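Local coordinates for hypothetical protein (Vibrio cholerae, PDB 2V1L), which is of unknown function but is encoded on a pathogenicity island and shares structural homology with the human p32 protein, at residues 16-19 with 20-23. Sequence-based numbering, arbitrary orientation.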
ATOM      1  N   PRO A  16      -6.287 -11.520  -3.979  1.00 29.94           N
ATOM      2  CA  PRO A  16      -6.791 -10.357  -4.716  1.00 29.98           C
ATOM      3  C   PRO A  16      -5.819  -9.161  -4.758  1.00 29.90           C
ATOM      4  O   PRO A  16      -5.788  -8.431  -5.747  1.00 30.23           O
ATOM      5  CB  PRO A  16      -8.057  -9.992  -3.941  1.00 30.24           C
ATOM      6  CG  PRO A  16      -8.474 -11.263  -3.311  1.00 29.39           C
ATOM      7  CD  PRO A  16      -7.225 -11.929  -2.921  1.00 29.21           C
ATOM      8  N   PHE A  17      -5.021  -8.976  -3.708  1.00 29.78           N
ATOM      9  CA  PHE A  17      -4.045  -7.880  -3.686  1.00 30.15           C
ATOM     10  C   PHE A  17      -2.915  -8.208  -4.663  1.00 30.36           C
ATOM     11  O   PHE A  17      -2.498  -7.366  -5.410  1.00 29.88           O
ATOM     12  CB  PHE A  17      -3.520  -7.640  -2.276  1.00 29.25           C
ATOM     13  CG  PHE A  17      -2.699  -6.373  -2.130  1.00 31.09           C
ATOM     14  CD1 PHE A  17      -3.316  -5.139  -1.981  1.00 28.98           C
ATOM     15  CD2 PHE A  17      -1.305  -6.431  -2.089  1.00 30.99           C
ATOM     16  CE1 PHE A  17      -2.555  -3.980  -1.823  1.00 31.63           C
ATOM     17  CE2 PHE A  17      -0.535  -5.268  -1.935  1.00 31.90           C
ATOM     18  CZ  PHE A  17      -1.158  -4.038  -1.807  1.00 28.42           C
ATOM     19  N   HIS A  18      -2.458  -9.450  -4.690  1.00 32.23           N
ATOM     20  CA  HIS A  18      -1.425  -9.838  -5.681  1.00 33.92           C
ATOM     21  C   HIS A  18      -1.896  -9.685  -7.116  1.00 34.30           C
ATOM     22  O   HIS A  18      -1.161  -9.168  -7.966  1.00 35.31           O
ATOM     23  CB  HIS A  18      -0.911 -11.244  -5.417  1.00 34.20           C
ATOM     24  CG  HIS A  18      -0.096 -11.356  -4.165  1.00 35.23           C
ATOM     25  ND1 HIS A  18      -0.282 -12.359  -3.238  1.00 36.03           N
ATOM     26  CD2 HIS A  18       0.913 -10.587  -3.688  1.00 35.58           C
ATOM     27  CE1 HIS A  18       0.578 -12.209  -2.246  1.00 35.48           C
ATOM     28  NE2 HIS A  18       1.321 -11.146  -2.501  1.00 36.62           N
ATOM     29  N   ALA A  19      -3.131 -10.109  -7.364  1.00 34.73           N
ATOM     30  CA  ALA A  19      -3.822  -9.924  -8.644  1.00 34.77           C
ATOM     31  C   ALA A  19      -3.949  -8.461  -9.062  1.00 35.19           C
ATOM     32  O   ALA A  19      -3.796  -8.153 -10.240  1.00 35.47           O
ATOM     33  CB  ALA A  19      -5.223 -10.597  -8.609  1.00 34.28           C
ATOM     34  N   LEU A  20      -4.268  -7.561  -8.129  1.00 36.08           N
ATOM     35  CA  LEU A  20      -4.222  -6.123  -8.438  1.00 37.28           C
ATOM     36  C   LEU A  20      -2.817  -5.686  -8.848  1.00 38.51           C
ATOM     37  O   LEU A  20      -2.644  -5.022  -9.880  1.00 38.48           O
ATOM     38  CB  LEU A  20      -4.733  -5.258  -7.275  1.00 37.54           C
ATOM     39  CG  LEU A  20      -4.551  -3.735  -7.409  1.00 37.01           C
ATOM     40  CD1 LEU A  20      -5.309  -3.126  -8.615  1.00 37.05           C
ATOM     41  CD2 LEU A  20      -4.962  -3.043  -6.149  1.00 36.82           C
ATOM     42  N   LEU A  21      -1.820  -6.079  -8.052  1.00 40.00           N
ATOM     43  CA  LEU A  21      -0.416  -5.732  -8.322  1.00 41.55           C
ATOM     44  C   LEU A  21       0.044  -6.319  -9.644  1.00 43.44           C
ATOM     45  O   LEU A  21       0.588  -5.603 -10.483  1.00 43.86           O
ATOM     46  CB  LEU A  21       0.509  -6.236  -7.217  1.00 40.62           C
ATOM     47  CG  LEU A  21       0.449  -5.654  -5.799  1.00 40.64           C
ATOM     48  CD1 LEU A  21       1.480  -6.345  -4.915  1.00 38.37           C
ATOM     49  CD2 LEU A  21       0.660  -4.161  -5.786  1.00 36.97           C
ATOM     50  N   ALA A  22      -0.171  -7.623  -9.816  1.00 45.30           N
ATOM     51  CA  ALA A  22       0.179  -8.328 -11.054  1.00 47.75           C
ATOM     52  C   ALA A  22      -0.432  -7.644 -12.272  1.00 49.15           C
ATOM     53  O   ALA A  22       0.245  -7.443 -13.282  1.00 49.73           O
ATOM     54  CB  ALA A  22      -0.257  -9.802 -10.979  1.00 47.49           C
ATOM     55  N   ASN A  23      -1.702  -7.264 -12.162  1.00 50.84           N
ATOM     56  CA  ASN A  23      -2.403  -6.639 -13.267  1.00 52.79           C
ATOM     57  C   ASN A  23      -1.753  -5.338 -13.697  1.00 53.55           C
ATOM     58  O   ASN A  23      -1.558  -5.099 -14.889  1.00 53.58           O
ATOM     59  CB  ASN A  23      -3.881  -6.397 -12.926  1.00 53.27           C
ATOM     60  CG  ASN A  23      -4.750  -6.264 -14.164  1.00 55.03           C
ATOM     61  OD1 ASN A  23      -5.450  -5.264 -14.344  1.00 56.69           O
ATOM     62  ND2 ASN A  23      -4.699  -7.276 -15.037  1.00 56.37           N
TER
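F17 and L21, one helical turn apart, make the tightly packed side-chain pair of this contact: the CD1 methyl of L21 lies 3.8 Å from CE2 of the F17 ring, which it meets obliquely. The torsions bring the two together. F17 has CG anti to its own N (chi1 -170°), whereas L21 has CG anti to its carbonyl carbon (chi1 -67°), sending its isopropyl end back toward the phenyl ring. L21 CG also rests 3.4 Å from F17 O, the acceptor of L21's own backbone N-H. Both residues are buried, and a broad ring beside a branched aliphatic chain suits the inward stripe of an amphipathic helix.

Four successive i to i+4 backbone bonds run along these two turns, from L20 N to P16 O, L21 N to F17 O, A22 N to H18 O and N23 N to A19 O. P16, whose ring nitrogen has no hydrogen to donate, is tolerated in the first turn and still offers its carbonyl. The solvent side is looser: A19 and N23 are exposed and meet chiefly through the backbone. A small methyl and a polar amide fit this surface. A22 CB lies 3.2 Å from H18 O, where a compact side chain fits.

Around this part of the helix, H18 offers a flat ring that lies nearly parallel to that of F6, which also touches L21 and A22. F17 reaches I62, I74 and I77, and L21 reaches L64, so helix 15-29 packs on strands 60-66 and 72-82 of the antiparallel sheet, while F17 and the apolar, partly exposed L20 meet F130 of helix 117-135.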